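Internalin C2 (Listeria monocytogenes serotype 4b str. F2365, PDB 4FHO) is a leucine-rich-repeat protein of the internalin family that probably serves in adhesion to, or invasion of, host cells. Local coordinates at residues I62-L71 / I81-L90; I115-T126 / N136-I147. All coordinates share one frame; numbering follows the deposited sequence.

Contact 1. Residues I62-L71 / I81-L90; sequences IEGIQYLNNL and ITDLTPLKNL
Pro86 lies against the backbone and side chains of Ile62, Ile65 and Gln66, and its ring fills the middle of the contact. Its CB presses on Ile65 CG2 at 3.4 Å, tighter than usual for two carbons, with the two side chains crossing at about a right angle, and the same CB lies 3.5 Å from Ile62 O. Ile65 turns CG2 into the position between its own backbone N and carbonyl carbon, and this methyl also meets Leu87 CD2 at 3.9 Å. Ile62 spreads its two branches over different partners: CG2 abuts Ile81 CD1 at 3.5 Å, while CD1 runs on to Leu87 CG at 3.7 Å. With CG1 held between N and C (chi1 62°), CG2 is directed to Ile81 and CG1 leads CD1 to Leu87. At the other end, Leu90 CD2 approaches Leu68 O at 3.3 Å.

No direct hydrogen bond joins 62-71 to 81-90; a water accepts from Ile62 N and donates to Asp83 O. Each side is instead braced internally. The Gln66 chain, bent at chi2, gives its NE2 to Glu63 OE2 and takes Gly64 N on OE1, from above the carbonyl plane, so both ends of the amide are used across the type II turn 62-65. Thr85 N closes an Asx turn on Asp83 OD1, leading into the 3-10 segment 85-87, and Thr85 OG1 adds a second bond to that oxygen. Farther out, Leu74 of strand 73-75 touches Ile65 and Leu87, and Leu52 of strand 51-53 lies on Ile65, Leu68 and Leu71.

Short 3-10 segments on the convex side of a leucine-rich-repeat solenoid thus stack through interlocking apolar branches, with the Gln66 amide and Asp83 OD1 bonded within their own segments; across these two segments the contact is mainly apolar, with one water-mediated link.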
loop_
_atom_site.group_PDB
_atom_site.type_symbol
_atom_site.label_atom_id
_atom_site.label_comp_id
_atom_site.label_asym_id
_atom_site.label_seq_id
_atom_site.Cartn_x
_atom_site.Cartn_y
_atom_site.Cartn_z
ATOM N N ILE A 62 3.106 -10.704 12.077
ATOM C CA ILE A 62 2.586 -11.473 10.946
ATOM C C ILE A 62 3.442 -12.706 10.641
ATOM O O ILE A 62 3.371 -13.239 9.541
ATOM C CB ILE A 62 2.365 -10.589 9.691
ATOM C CG1 ILE A 62 3.669 -9.957 9.179
ATOM C CG2 ILE A 62 1.276 -9.550 10.018
ATOM C CD1 ILE A 62 3.548 -9.293 7.826
ATOM N N GLU A 63 4.222 -13.165 11.623
ATOM C CA GLU A 63 4.906 -14.465 11.544
ATOM C C GLU A 63 3.916 -15.560 11.130
ATOM O O GLU A 63 2.800 -15.617 11.640
ATOM C CB GLU A 63 5.557 -14.816 12.898
ATOM C CG GLU A 63 6.252 -16.172 12.976
ATOM C CD GLU A 63 7.331 -16.361 11.926
ATOM O OE1 GLU A 63 7.966 -15.352 11.519
ATOM O OE2 GLU A 63 7.541 -17.521 11.516
ATOM N N GLY A 64 4.339 -16.401 10.190
ATOM C CA GLY A 64 3.503 -17.447 9.604
ATOM C C GLY A 64 2.971 -17.119 8.222
ATOM O O GLY A 64 2.636 -18.033 7.472
ATOM N N ILE A 65 2.845 -15.826 7.901
ATOM C CA ILE A 65 2.344 -15.371 6.593
ATOM C C ILE A 65 3.198 -15.884 5.432
ATOM O O ILE A 65 2.655 -16.137 4.343
ATOM C CB ILE A 65 2.156 -13.817 6.540
ATOM C CG1 ILE A 65 1.070 -13.416 5.554
ATOM C CG2 ILE A 65 3.446 -13.099 6.181
ATOM C CD1 ILE A 65 -0.315 -13.615 6.100
ATOM N N GLN A 66 4.508 -16.077 5.677
ATOM C CA GLN A 66 5.441 -16.612 4.681
ATOM C C GLN A 66 5.003 -17.934 4.037
ATOM O O GLN A 66 5.393 -18.222 2.902
ATOM C CB GLN A 66 6.883 -16.734 5.254
ATOM C CG GLN A 66 7.119 -17.755 6.359
ATOM C CD GLN A 66 6.997 -17.214 7.771
ATOM O OE1 GLN A 66 6.119 -16.398 8.068
ATOM N NE2 GLN A 66 7.857 -17.707 8.667
ATOM N N TYR A 67 4.202 -18.720 4.772
ATOM C CA TYR A 67 3.677 -20.012 4.298
ATOM C C TYR A 67 2.456 -19.871 3.394
ATOM O O TYR A 67 2.080 -20.836 2.726
ATOM C CB TYR A 67 3.368 -20.958 5.475
ATOM C CG TYR A 67 4.565 -21.230 6.345
ATOM C CD1 TYR A 67 5.624 -22.029 5.877
ATOM C CD2 TYR A 67 4.673 -20.683 7.631
ATOM C CE1 TYR A 67 6.758 -22.256 6.660
ATOM C CE2 TYR A 67 5.783 -20.934 8.432
ATOM C CZ TYR A 67 6.825 -21.722 7.942
ATOM O OH TYR A 67 7.927 -21.958 8.730
ATOM N N LEU A 68 1.841 -18.688 3.358
ATOM C CA LEU A 68 0.690 -18.443 2.490
ATOM C C LEU A 68 1.196 -18.068 1.079
ATOM O O LEU A 68 1.124 -16.904 0.672
ATOM C CB LEU A 68 -0.243 -17.394 3.113
ATOM C CG LEU A 68 -0.652 -17.635 4.576
ATOM C CD1 LEU A 68 -1.652 -16.576 5.001
ATOM C CD2 LEU A 68 -1.232 -19.016 4.803
ATOM N N ASN A 69 1.673 -19.085 0.344
ATOM C CA ASN A 69 2.330 -18.896 -0.976
ATOM C C ASN A 69 1.441 -18.205 -2.015
ATOM O O ASN A 69 1.903 -17.315 -2.720
ATOM C CB ASN A 69 2.836 -20.220 -1.566
ATOM C CG ASN A 69 3.903 -20.873 -0.720
ATOM O OD1 ASN A 69 4.984 -20.311 -0.506
ATOM N ND2 ASN A 69 3.601 -22.062 -0.220
ATOM N N ASN A 70 0.167 -18.602 -2.071
ATOM C CA ASN A 70 -0.785 -18.112 -3.072
ATOM C C ASN A 70 -1.675 -16.959 -2.576
ATOM O O ASN A 70 -2.706 -16.685 -3.196
ATOM C CB ASN A 70 -1.646 -19.288 -3.583
ATOM C CG ASN A 70 -0.799 -20.414 -4.157
ATOM O OD1 ASN A 70 0.194 -20.162 -4.832
ATOM N ND2 ASN A 70 -1.176 -21.657 -3.868
ATOM N N LEU A 71 -1.261 -16.280 -1.490
ATOM C CA LEU A 71 -1.983 -15.109 -0.953
ATOM C C LEU A 71 -1.990 -14.001 -2.023
ATOM O O LEU A 71 -0.950 -13.707 -2.622
ATOM C CB LEU A 71 -1.324 -14.597 0.328
ATOM C CG LEU A 71 -2.101 -13.559 1.162
ATOM C CD1 LEU A 71 -3.378 -14.147 1.731
ATOM C CD2 LEU A 71 -1.195 -13.044 2.266
ATOM N N ILE A 81 1.440 -3.615 13.733
ATOM C CA ILE A 81 2.487 -4.435 13.119
ATOM C C ILE A 81 3.702 -3.522 12.934
ATOM O O ILE A 81 3.557 -2.421 12.434
ATOM C CB ILE A 81 2.005 -5.035 11.766
ATOM C CG1 ILE A 81 0.857 -6.043 12.003
ATOM C CG2 ILE A 81 3.143 -5.729 11.029
ATOM C CD1 ILE A 81 0.022 -6.338 10.778
ATOM N N THR A 82 4.881 -3.996 13.343
ATOM C CA THR A 82 6.158 -3.277 13.187
ATOM C C THR A 82 7.153 -3.925 12.198
ATOM O O THR A 82 8.069 -3.246 11.746
ATOM C CB THR A 82 6.851 -3.131 14.556
ATOM O OG1 THR A 82 7.092 -4.426 15.126
ATOM C CG2 THR A 82 5.963 -2.339 15.524
ATOM N N ASP A 83 6.977 -5.215 11.874
ATOM C CA ASP A 83 7.955 -5.999 11.088
ATOM C C ASP A 83 7.243 -6.677 9.900
ATOM O O ASP A 83 6.372 -7.519 10.087
ATOM C CB ASP A 83 8.613 -7.056 11.982
ATOM C CG ASP A 83 9.700 -7.879 11.258
ATOM O OD1 ASP A 83 10.173 -7.484 10.176
ATOM O OD2 ASP A 83 10.090 -8.930 11.797
ATOM N N LEU A 84 7.645 -6.314 8.694
ATOM C CA LEU A 84 7.071 -6.856 7.457
ATOM C C LEU A 84 7.915 -7.957 6.829
ATOM O O LEU A 84 7.587 -8.441 5.749
ATOM C CB LEU A 84 6.845 -5.708 6.461
ATOM C CG LEU A 84 5.872 -4.612 6.929
ATOM C CD1 LEU A 84 5.740 -3.552 5.853
ATOM C CD2 LEU A 84 4.507 -5.171 7.322
ATOM N N THR A 85 8.971 -8.397 7.525
ATOM C CA THR A 85 9.884 -9.442 7.020
ATOM C C THR A 85 9.189 -10.734 6.525
ATOM O O THR A 85 9.587 -11.267 5.491
ATOM C CB THR A 85 11.015 -9.721 8.059
ATOM O OG1 THR A 85 11.822 -8.542 8.162
ATOM C CG2 THR A 85 11.903 -10.900 7.662
ATOM N N PRO A 86 8.129 -11.212 7.221
ATOM C CA PRO A 86 7.406 -12.414 6.755
ATOM C C PRO A 86 6.729 -12.330 5.370
ATOM O O PRO A 86 6.468 -13.379 4.774
ATOM C CB PRO A 86 6.350 -12.609 7.844
ATOM C CG PRO A 86 7.011 -12.090 9.068
ATOM C CD PRO A 86 7.696 -10.847 8.583
ATOM N N LEU A 87 6.458 -11.113 4.882
ATOM C CA LEU A 87 5.971 -10.879 3.504
ATOM C C LEU A 87 6.998 -11.009 2.371
ATOM O O LEU A 87 6.570 -11.133 1.222
ATOM C CB LEU A 87 5.357 -9.461 3.364
ATOM C CG LEU A 87 4.155 -9.075 4.194
ATOM C CD1 LEU A 87 3.745 -7.636 3.935
ATOM C CD2 LEU A 87 3.021 -10.022 3.861
ATOM N N LYS A 88 8.310 -10.984 2.676
ATOM C CA LYS A 88 9.406 -10.736 1.690
ATOM C C LYS A 88 9.339 -11.515 0.403
ATOM O O LYS A 88 9.680 -10.991 -0.654
ATOM C CB LYS A 88 10.766 -11.159 2.255
ATOM C CG LYS A 88 11.549 -10.175 3.102
ATOM C CD LYS A 88 12.971 -10.697 3.357
ATOM C CE LYS A 88 13.023 -12.075 4.009
ATOM N NZ LYS A 88 14.126 -12.262 4.980
ATOM N N ASN A 89 9.056 -12.805 0.539
ATOM C CA ASN A 89 9.146 -13.767 -0.572
ATOM C C ASN A 89 7.794 -14.142 -1.173
ATOM O O ASN A 89 7.732 -15.016 -2.042
ATOM C CB ASN A 89 9.903 -15.024 -0.124
ATOM C CG ASN A 89 11.326 -14.731 0.331
ATOM O OD1 ASN A 89 11.984 -13.821 -0.168
ATOM N ND2 ASN A 89 11.807 -15.514 1.277
ATOM N N LEU A 90 6.722 -13.486 -0.731
ATOM C CA LEU A 90 5.406 -13.656 -1.353
ATOM C C LEU A 90 5.453 -13.111 -2.779
ATOM O O LEU A 90 5.894 -11.977 -2.994
ATOM C CB LEU A 90 4.303 -12.946 -0.565
ATOM C CG LEU A 90 4.013 -13.425 0.873
ATOM C CD1 LEU A 90 2.834 -12.684 1.468
ATOM C CD2 LEU A 90 3.763 -14.921 0.944
HETATM O O HOH W 1 5.607 -9.290 12.051
#

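Contact 2. Residues I115-T126 / N136-I147; sequences IKTLDLTSTQIT and NLQVLYLDLNQI
Asn145 and Leu120 O form the polar centre of this contact, just C-terminal to strands 117-119 and 139-141, which run parallel in register. The Asn145 amide points into the turn 120-125: ND2 donates to Leu120 O at 2.8 Å, the acceptor near the amide plane, and also to Leu142 O of its own segment, while OD1 takes Thr123 N on a lone pair at 2.9 Å and Ile125 N weakly. Thr123 OG1 reaches Leu120 O from the opposite face of that carbonyl, 2.7 Å away.

Along the strands, paired side chains lie alongside one another and point the same way: Thr117 with Val139, Leu118 with Leu140, and, just beyond, Leu120 with Leu142. Asp119 and Tyr141 instead meet obliquely, carboxylate and ring planes 35° apart, with Asp119 OD1 3.4 Å from Tyr141 CB. Thr121 N closes an Asx turn on that oxygen, and Thr121 OG1 adds a second bond. Leu137 CD1 meets Leu118 CB at 3.5 Å; CG anti to the backbone N (chi1 -154°) carries it there.

Asn145 is the asparagine of the LxxLxLxxN repeat pattern. Its buried amide satisfies backbone groups that the turn leaves without strand partners, and Asn167 ND2 also bonds Leu142 O.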
loop_
_atom_site.group_PDB
_atom_site.type_symbol
_atom_site.label_atom_id
_atom_site.label_comp_id
_atom_site.label_asym_id
_atom_site.label_seq_id
_atom_site.Cartn_x
_atom_site.Cartn_y
_atom_site.Cartn_z
ATOM N N ILE A 115 2.557 -6.398 -6.563
ATOM C CA ILE A 115 1.570 -5.486 -5.914
ATOM C C ILE A 115 0.955 -4.463 -6.889
ATOM O O ILE A 115 1.680 -3.716 -7.563
ATOM C CB ILE A 115 2.135 -4.756 -4.672
ATOM C CG1 ILE A 115 2.464 -5.755 -3.562
ATOM C CG2 ILE A 115 1.116 -3.780 -4.091
ATOM C CD1 ILE A 115 3.076 -5.119 -2.325
ATOM N N LYS A 116 -0.379 -4.472 -6.971
ATOM C CA LYS A 116 -1.172 -3.505 -7.758
ATOM C C LYS A 116 -1.804 -2.404 -6.887
ATOM O O LYS A 116 -1.890 -1.272 -7.332
ATOM C CB LYS A 116 -2.291 -4.211 -8.524
ATOM C CG LYS A 116 -1.809 -5.072 -9.685
ATOM C CD LYS A 116 -2.893 -6.061 -10.110
ATOM C CE LYS A 116 -3.047 -6.210 -11.609
ATOM N NZ LYS A 116 -4.331 -6.913 -11.877
ATOM N N THR A 117 -2.252 -2.747 -5.686
ATOM C CA THR A 117 -2.892 -1.784 -4.757
ATOM C C THR A 117 -2.141 -1.830 -3.433
ATOM O O THR A 117 -2.005 -2.908 -2.836
ATOM C CB THR A 117 -4.383 -2.117 -4.566
ATOM O OG1 THR A 117 -5.070 -1.996 -5.823
ATOM C CG2 THR A 117 -5.077 -1.215 -3.488
ATOM N N LEU A 118 -1.640 -0.672 -2.996
ATOM C CA LEU A 118 -0.858 -0.560 -1.772
ATOM C C LEU A 118 -1.368 0.593 -0.918
ATOM O O LEU A 118 -1.423 1.722 -1.397
ATOM C CB LEU A 118 0.617 -0.340 -2.125
ATOM C CG LEU A 118 1.620 -0.192 -0.991
ATOM C CD1 LEU A 118 1.496 -1.384 -0.059
ATOM C CD2 LEU A 118 3.041 -0.100 -1.549
ATOM N N ASP A 119 -1.764 0.307 0.315
ATOM C CA ASP A 119 -2.228 1.342 1.256
ATOM C C ASP A 119 -1.264 1.466 2.431
ATOM O O ASP A 119 -1.229 0.596 3.313
ATOM C CB ASP A 119 -3.645 1.053 1.733
ATOM C CG ASP A 119 -4.263 2.201 2.539
ATOM O OD1 ASP A 119 -3.589 3.184 2.929
ATOM O OD2 ASP A 119 -5.468 2.108 2.795
ATOM N N LEU A 120 -0.538 2.584 2.452
ATOM C CA LEU A 120 0.421 2.916 3.507
ATOM C C LEU A 120 0.038 4.198 4.274
ATOM O O LEU A 120 0.898 4.866 4.868
ATOM C CB LEU A 120 1.839 3.006 2.922
ATOM C CG LEU A 120 2.381 1.728 2.282
ATOM C CD1 LEU A 120 3.660 2.082 1.532
ATOM C CD2 LEU A 120 2.590 0.603 3.304
ATOM N N THR A 121 -1.270 4.495 4.308
ATOM C CA THR A 121 -1.830 5.601 5.090
ATOM C C THR A 121 -1.453 5.492 6.576
ATOM O O THR A 121 -1.600 4.446 7.138
ATOM C CB THR A 121 -3.365 5.657 4.941
ATOM O OG1 THR A 121 -3.707 5.755 3.537
ATOM C CG2 THR A 121 -3.953 6.837 5.735
ATOM N N SER A 122 -0.922 6.560 7.165
ATOM C CA SER A 122 -0.632 6.629 8.618
ATOM C C SER A 122 0.262 5.486 9.087
ATOM O O SER A 122 -0.118 4.737 9.983
ATOM C CB SER A 122 -1.947 6.653 9.435
ATOM O OG SER A 122 -2.791 7.687 9.003
ATOM N N THR A 123 1.378 5.281 8.388
ATOM C CA THR A 123 2.352 4.230 8.731
ATOM C C THR A 123 3.654 4.765 9.324
ATOM O O THR A 123 4.603 4.001 9.531
ATOM C CB THR A 123 2.578 3.263 7.559
ATOM O OG1 THR A 123 2.988 3.977 6.392
ATOM C CG2 THR A 123 1.252 2.508 7.265
ATOM N N GLN A 124 3.665 6.061 9.653
ATOM C CA GLN A 124 4.832 6.759 10.201
ATOM C C GLN A 124 6.067 6.640 9.310
ATOM O O GLN A 124 7.187 6.601 9.820
ATOM C CB GLN A 124 5.162 6.263 11.627
ATOM C CG GLN A 124 3.996 6.322 12.592
ATOM C CD GLN A 124 4.309 5.752 13.967
ATOM O OE1 GLN A 124 5.446 5.758 14.416
ATOM N NE2 GLN A 124 3.296 5.274 14.628
ATOM N N ILE A 125 5.873 6.610 7.996
ATOM C CA ILE A 125 6.994 6.564 7.043
ATOM C C ILE A 125 7.425 7.975 6.647
ATOM O O ILE A 125 6.620 8.925 6.636
ATOM C CB ILE A 125 6.720 5.625 5.822
ATOM C CG1 ILE A 125 5.554 6.086 4.936
ATOM C CG2 ILE A 125 6.485 4.195 6.321
ATOM C CD1 ILE A 125 5.287 5.175 3.745
ATOM N N THR A 126 8.708 8.120 6.357
ATOM C CA THR A 126 9.280 9.366 5.829
ATOM C C THR A 126 9.809 9.232 4.399
ATOM O O THR A 126 10.098 10.233 3.783
ATOM C CB THR A 126 10.414 9.870 6.752
ATOM O OG1 THR A 126 11.492 8.931 6.751
ATOM C CG2 THR A 126 9.905 10.024 8.197
ATOM N N ASN A 136 4.175 -2.672 -11.194
ATOM C CA ASN A 136 2.745 -2.966 -11.422
ATOM C C ASN A 136 1.753 -2.159 -10.573
ATOM O O ASN A 136 0.556 -2.371 -10.700
ATOM C CB ASN A 136 2.489 -4.478 -11.281
ATOM C CG ASN A 136 3.177 -5.282 -12.369
ATOM O OD1 ASN A 136 3.023 -5.005 -13.553
ATOM N ND2 ASN A 136 3.943 -6.281 -11.965
ATOM N N LEU A 137 2.238 -1.215 -9.763
ATOM C CA LEU A 137 1.380 -0.469 -8.825
ATOM C C LEU A 137 0.414 0.440 -9.621
ATOM O O LEU A 137 0.829 1.173 -10.537
ATOM C CB LEU A 137 2.241 0.321 -7.830
ATOM C CG LEU A 137 1.887 0.773 -6.416
ATOM C CD1 LEU A 137 1.158 -0.282 -5.589
ATOM C CD2 LEU A 137 3.203 1.176 -5.753
ATOM N N GLN A 138 -0.876 0.293 -9.320
ATOM C CA GLN A 138 -1.976 1.045 -9.939
ATOM C C GLN A 138 -2.618 2.042 -8.967
ATOM O O GLN A 138 -2.992 3.133 -9.385
ATOM C CB GLN A 138 -3.055 0.079 -10.459
ATOM C CG GLN A 138 -2.609 -0.771 -11.634
ATOM C CD GLN A 138 -3.684 -1.708 -12.172
ATOM O OE1 GLN A 138 -4.708 -1.936 -11.546
ATOM N NE2 GLN A 138 -3.441 -2.252 -13.349
ATOM N N VAL A 139 -2.760 1.641 -7.700
ATOM C CA VAL A 139 -3.394 2.414 -6.633
ATOM C C VAL A 139 -2.403 2.504 -5.459
ATOM O O VAL A 139 -1.967 1.476 -4.906
ATOM C CB VAL A 139 -4.733 1.756 -6.224
ATOM C CG1 VAL A 139 -5.448 2.540 -5.115
ATOM C CG2 VAL A 139 -5.657 1.640 -7.443
ATOM N N LEU A 140 -2.041 3.732 -5.091
ATOM C CA LEU A 140 -1.112 3.972 -4.005
ATOM C C LEU A 140 -1.656 5.022 -3.054
ATOM O O LEU A 140 -1.940 6.134 -3.484
ATOM C CB LEU A 140 0.251 4.385 -4.567
ATOM C CG LEU A 140 1.375 4.605 -3.546
ATOM C CD1 LEU A 140 1.590 3.398 -2.612
ATOM C CD2 LEU A 140 2.677 4.972 -4.256
ATOM N N TYR A 141 -1.811 4.658 -1.776
ATOM C CA TYR A 141 -2.147 5.616 -0.717
ATOM C C TYR A 141 -0.929 5.857 0.170
ATOM O O TYR A 141 -0.462 4.944 0.845
ATOM C CB TYR A 141 -3.307 5.128 0.153
ATOM C CG TYR A 141 -4.562 4.679 -0.556
ATOM C CD1 TYR A 141 -4.690 3.371 -1.040
ATOM C CD2 TYR A 141 -5.667 5.539 -0.693
ATOM C CE1 TYR A 141 -5.873 2.940 -1.674
ATOM C CE2 TYR A 141 -6.843 5.121 -1.336
ATOM C CZ TYR A 141 -6.941 3.822 -1.815
ATOM O OH TYR A 141 -8.088 3.394 -2.432
ATOM N N LEU A 142 -0.470 7.104 0.218
ATOM C CA LEU A 142 0.649 7.524 1.065
ATOM C C LEU A 142 0.278 8.622 2.077
ATOM O O LEU A 142 1.158 9.253 2.643
ATOM C CB LEU A 142 1.783 7.997 0.153
ATOM C CG LEU A 142 2.459 6.911 -0.696
ATOM C CD1 LEU A 142 3.534 7.513 -1.609
ATOM C CD2 LEU A 142 3.073 5.789 0.132
ATOM N N ASP A 143 -1.019 8.786 2.350
ATOM C CA ASP A 143 -1.539 9.905 3.153
ATOM C C ASP A 143 -1.151 9.814 4.609
ATOM O O ASP A 143 -0.988 8.723 5.115
ATOM C CB ASP A 143 -3.074 9.946 3.119
ATOM C CG ASP A 143 -3.602 9.984 1.717
ATOM O OD1 ASP A 143 -3.688 11.076 1.139
ATOM O OD2 ASP A 143 -3.849 8.895 1.173
ATOM N N LEU A 144 -1.011 10.968 5.261
ATOM C CA LEU A 144 -0.844 11.054 6.728
ATOM C C LEU A 144 0.494 10.421 7.201
ATOM O O LEU A 144 0.547 9.677 8.170
ATOM C CB LEU A 144 -2.067 10.477 7.457
ATOM C CG LEU A 144 -3.424 11.152 7.139
ATOM C CD1 LEU A 144 -4.622 10.225 7.379
ATOM C CD2 LEU A 144 -3.508 12.382 8.007
ATOM N N ASN A 145 1.550 10.721 6.469
ATOM C CA ASN A 145 2.917 10.341 6.792
ATOM C C ASN A 145 3.761 11.625 6.873
ATOM O O ASN A 145 3.215 12.714 7.085
ATOM C CB ASN A 145 3.368 9.309 5.746
ATOM C CG ASN A 145 2.687 7.964 5.944
ATOM O OD1 ASN A 145 2.805 7.376 6.991
ATOM N ND2 ASN A 145 1.953 7.499 4.947
ATOM N N GLN A 146 5.081 11.518 6.763
ATOM C CA GLN A 146 5.959 12.696 6.728
ATOM C C GLN A 146 6.908 12.584 5.539
ATOM O O GLN A 146 8.109 12.763 5.673
ATOM C CB GLN A 146 6.703 12.846 8.066
ATOM C CG GLN A 146 5.748 13.021 9.244
ATOM C CD GLN A 146 6.428 13.156 10.592
ATOM O OE1 GLN A 146 7.591 13.547 10.692
ATOM N NE2 GLN A 146 5.688 12.834 11.647
ATOM N N ILE A 147 6.327 12.298 4.372
ATOM C CA ILE A 147 7.056 12.088 3.135
ATOM C C ILE A 147 7.319 13.452 2.495
ATOM O O ILE A 147 6.427 14.303 2.417
ATOM C CB ILE A 147 6.266 11.192 2.148
ATOM C CG1 ILE A 147 6.086 9.772 2.737
ATOM C CG2 ILE A 147 6.970 11.127 0.776
ATOM C CD1 ILE A 147 4.932 9.001 2.133
HETATM O O HOH W 2 -5.682 7.513 2.801
HETATM O O HOH W 3 2.107 8.466 10.055
#

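How the contacts relate
From the N terminus, the chain passes strand 51-53 and enters 62-71, then makes strand 73-75 before 81-90 returns to it; contact 1 closes that one solenoid turn. Only after strand 95-97 does 115-126 begin, and contact 2 closes a later turn, from strand 117-119 round to strand 139-141. The two are in series, neither enclosing nor crossing the other, with centres about 18 Å apart and nearest atoms about 6 Å apart. Contact 1 ties convex-side loops close to the N-terminal cap, where Leu46 of helix 43-47 touches Leu68; contact 2 joins neighbouring strands of the parallel sheet, which runs from strand 51-53 to strand 227-229, and the turns that follow them.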